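Local coordinates for putative Lipoprotein (Shewanella oneidensis, PDB 3U24), which is of unknown function but binds zinc and belongs to a family related to zinc metallopeptidases, consistent with a hydrolase-like role, at residues Cys474-Asp479 and Ser523-Tyr528. Sequence-based numbering, arbitrary orientation.
Sequences CNTILD and SYYSGY
Asn475 approaches the Tyr524 ring obliquely. Its ND2 lies 4.1 Å from Tyr524 CD1, and the amide and ring planes are 56° apart, so the two groups are not stacked. One face of the Tyr524 ring carries Ser523 OG, set toward the rim. A water sits in the plane of that ring, at its edge. Thr476 meets Tyr525 one residue further along each helix, with the side chains at about a right angle. Thr476 OG1 rests 3.4 Å from Tyr525 CB and 3.8 Å from Tyr525 CD2, again oblique to the ring. Tyr525 CG is anti to its backbone N (chi1 -179°). This keeps the ring trans to the amide, whose N-H reaches the same water. The water accepts from Thr476 OG1 at 3.0 Å and from Tyr525 N at 3.1 Å, and so bridges the two helices. Tyr525 lies in the first turn of helix 523-542, where amides lack the regular helical carbonyl partner, and the water takes up this N-H. The polar ends are held from outside: Asn475 OD1 by Lys510 NZ, Tyr525 OH by Asp270 OD2, and Tyr524 OH by Gln520 NE2 and Arg513 NH2. Leu263 of helix 260-289 packs against both Thr476 and Tyr525. The contact thus joins helix 459-485 to the start of helix 523-542 within the DUF885 fold. The Tyr524 side chain lies about 5 Å from the zinc ion bound by His408, His414 and Glu439, and about 4 Å from the side chain of Glu439, without being a ligand itself. Chemically, direct contact is sparse and mostly van der Waals. The bridging water supplies the polar link between the segments, and the bonds to Tyr524 OH probably fix that ring near the zinc, while Asp270 holds Tyr525.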
loop_
_atom_site.group_PDB
_atom_site.type_symbol
_atom_site.label_atom_id
_atom_site.label_comp_id
_atom_site.label_asym_id
_atom_site.label_seq_id
_atom_site.Cartn_x
_atom_site.Cartn_y
_atom_site.Cartn_z
ATOM N N CYS A 474 7.730 -14.436 -3.021
ATOM C CA CYS A 474 8.965 -14.129 -2.332
ATOM C C CYS A 474 8.886 -12.878 -1.455
ATOM O O CYS A 474 9.628 -12.774 -0.478
ATOM C CB CYS A 474 10.160 -14.093 -3.292
ATOM S SG CYS A 474 10.475 -15.712 -4.097
ATOM N N ASN A 475 7.973 -11.959 -1.735
ATOM C CA ASN A 475 7.742 -10.830 -0.808
ATOM C C ASN A 475 7.328 -11.331 0.582
ATOM O O ASN A 475 7.751 -10.751 1.588
ATOM C CB ASN A 475 6.639 -9.880 -1.298
ATOM C CG ASN A 475 7.123 -8.860 -2.328
ATOM O OD1 ASN A 475 8.319 -8.669 -2.570
ATOM N ND2 ASN A 475 6.162 -8.152 -2.906
ATOM N N THR A 476 6.488 -12.385 0.616
ATOM C CA THR A 476 5.991 -12.987 1.837
ATOM C C THR A 476 7.093 -13.743 2.555
ATOM O O THR A 476 7.284 -13.572 3.753
ATOM C CB THR A 476 4.773 -13.918 1.556
ATOM O OG1 THR A 476 3.680 -13.099 1.193
ATOM C CG2 THR A 476 4.353 -14.758 2.759
ATOM N N ILE A 477 7.817 -14.568 1.827
ATOM C CA ILE A 477 8.975 -15.281 2.394
ATOM C C ILE A 477 9.973 -14.307 3.050
ATOM O O ILE A 477 10.439 -14.511 4.185
ATOM C CB ILE A 477 9.646 -16.148 1.322
ATOM C CG1 ILE A 477 8.648 -17.190 0.845
ATOM C CG2 ILE A 477 10.904 -16.854 1.835
ATOM C CD1 ILE A 477 9.160 -18.068 -0.262
ATOM N N LEU A 478 10.272 -13.244 2.345
ATOM C CA LEU A 478 11.246 -12.275 2.775
ATOM C C LEU A 478 10.780 -11.563 4.034
ATOM O O LEU A 478 11.513 -11.484 5.050
ATOM C CB LEU A 478 11.472 -11.255 1.658
ATOM C CG LEU A 478 12.349 -10.036 1.985
ATOM C CD1 LEU A 478 13.786 -10.390 1.726
ATOM C CD2 LEU A 478 12.026 -8.810 1.135
ATOM N N ASP A 479 9.551 -11.049 3.990
ATOM C CA ASP A 479 9.085 -10.232 5.111
ATOM C C ASP A 479 9.034 -11.060 6.400
ATOM O O ASP A 479 9.514 -10.627 7.458
ATOM C CB ASP A 479 7.746 -9.571 4.830
ATOM C CG ASP A 479 7.404 -8.490 5.860
ATOM O OD1 ASP A 479 8.013 -7.379 5.805
ATOM O OD2 ASP A 479 6.497 -8.741 6.701
ATOM N N SER A 523 0.882 -8.572 1.939
ATOM C CA SER A 523 -0.515 -8.287 1.657
ATOM C C SER A 523 -0.929 -8.846 0.305
ATOM O O SER A 523 -2.049 -9.385 0.141
ATOM C CB SER A 523 -0.828 -6.777 1.800
ATOM O OG SER A 523 -0.105 -5.962 0.900
ATOM N N TYR A 524 -0.006 -8.773 -0.646
ATOM C CA TYR A 524 -0.289 -9.175 -2.023
ATOM C C TYR A 524 -0.610 -10.651 -2.099
ATOM O O TYR A 524 -1.654 -11.050 -2.657
ATOM C CB TYR A 524 0.871 -8.849 -2.944
ATOM C CG TYR A 524 1.370 -7.448 -2.757
ATOM C CD1 TYR A 524 2.339 -7.170 -1.782
ATOM C CD2 TYR A 524 0.893 -6.406 -3.538
ATOM C CE1 TYR A 524 2.794 -5.895 -1.577
ATOM C CE2 TYR A 524 1.340 -5.108 -3.339
ATOM C CZ TYR A 524 2.287 -4.863 -2.375
ATOM O OH TYR A 524 2.761 -3.613 -2.136
ATOM N N TYR A 525 0.260 -11.469 -1.525
ATOM C CA TYR A 525 0.093 -12.905 -1.620
ATOM C C TYR A 525 -1.060 -13.390 -0.728
ATOM O O TYR A 525 -1.772 -14.315 -1.072
ATOM C CB TYR A 525 1.379 -13.600 -1.211
ATOM C CG TYR A 525 1.325 -15.087 -1.289
ATOM C CD1 TYR A 525 1.185 -15.735 -2.498
ATOM C CD2 TYR A 525 1.452 -15.850 -0.147
ATOM C CE1 TYR A 525 1.130 -17.111 -2.571
ATOM C CE2 TYR A 525 1.445 -17.227 -0.200
ATOM C CZ TYR A 525 1.295 -17.843 -1.418
ATOM O OH TYR A 525 1.226 -19.203 -1.429
ATOM N N SER A 526 -1.180 -12.790 0.448
ATOM C CA SER A 526 -2.215 -13.186 1.378
ATOM C C SER A 526 -3.612 -13.039 0.773
ATOM O O SER A 526 -4.374 -13.991 0.753
ATOM C CB SER A 526 -2.100 -12.378 2.637
ATOM O OG SER A 526 -3.199 -12.684 3.461
ATOM N N GLY A 527 -3.908 -11.899 0.193
ATOM C CA GLY A 527 -5.215 -11.731 -0.448
ATOM C C GLY A 527 -5.417 -12.617 -1.664
ATOM O O GLY A 527 -6.475 -13.218 -1.827
ATOM N N TYR A 528 -4.387 -12.714 -2.515
ATOM C CA TYR A 528 -4.416 -13.633 -3.633
ATOM C C TYR A 528 -4.733 -15.081 -3.223
ATOM O O TYR A 528 -5.606 -15.739 -3.808
ATOM C CB TYR A 528 -3.092 -13.565 -4.368
ATOM C CG TYR A 528 -2.806 -14.726 -5.281
ATOM C CD1 TYR A 528 -3.606 -14.984 -6.391
ATOM C CD2 TYR A 528 -1.703 -15.542 -5.061
ATOM C CE1 TYR A 528 -3.319 -16.033 -7.255
ATOM C CE2 TYR A 528 -1.423 -16.602 -5.897
ATOM C CZ TYR A 528 -2.229 -16.846 -6.987
ATOM O OH TYR A 528 -1.927 -17.907 -7.795
HETATM O O HOH W 1 3.247 -10.909 -0.767
#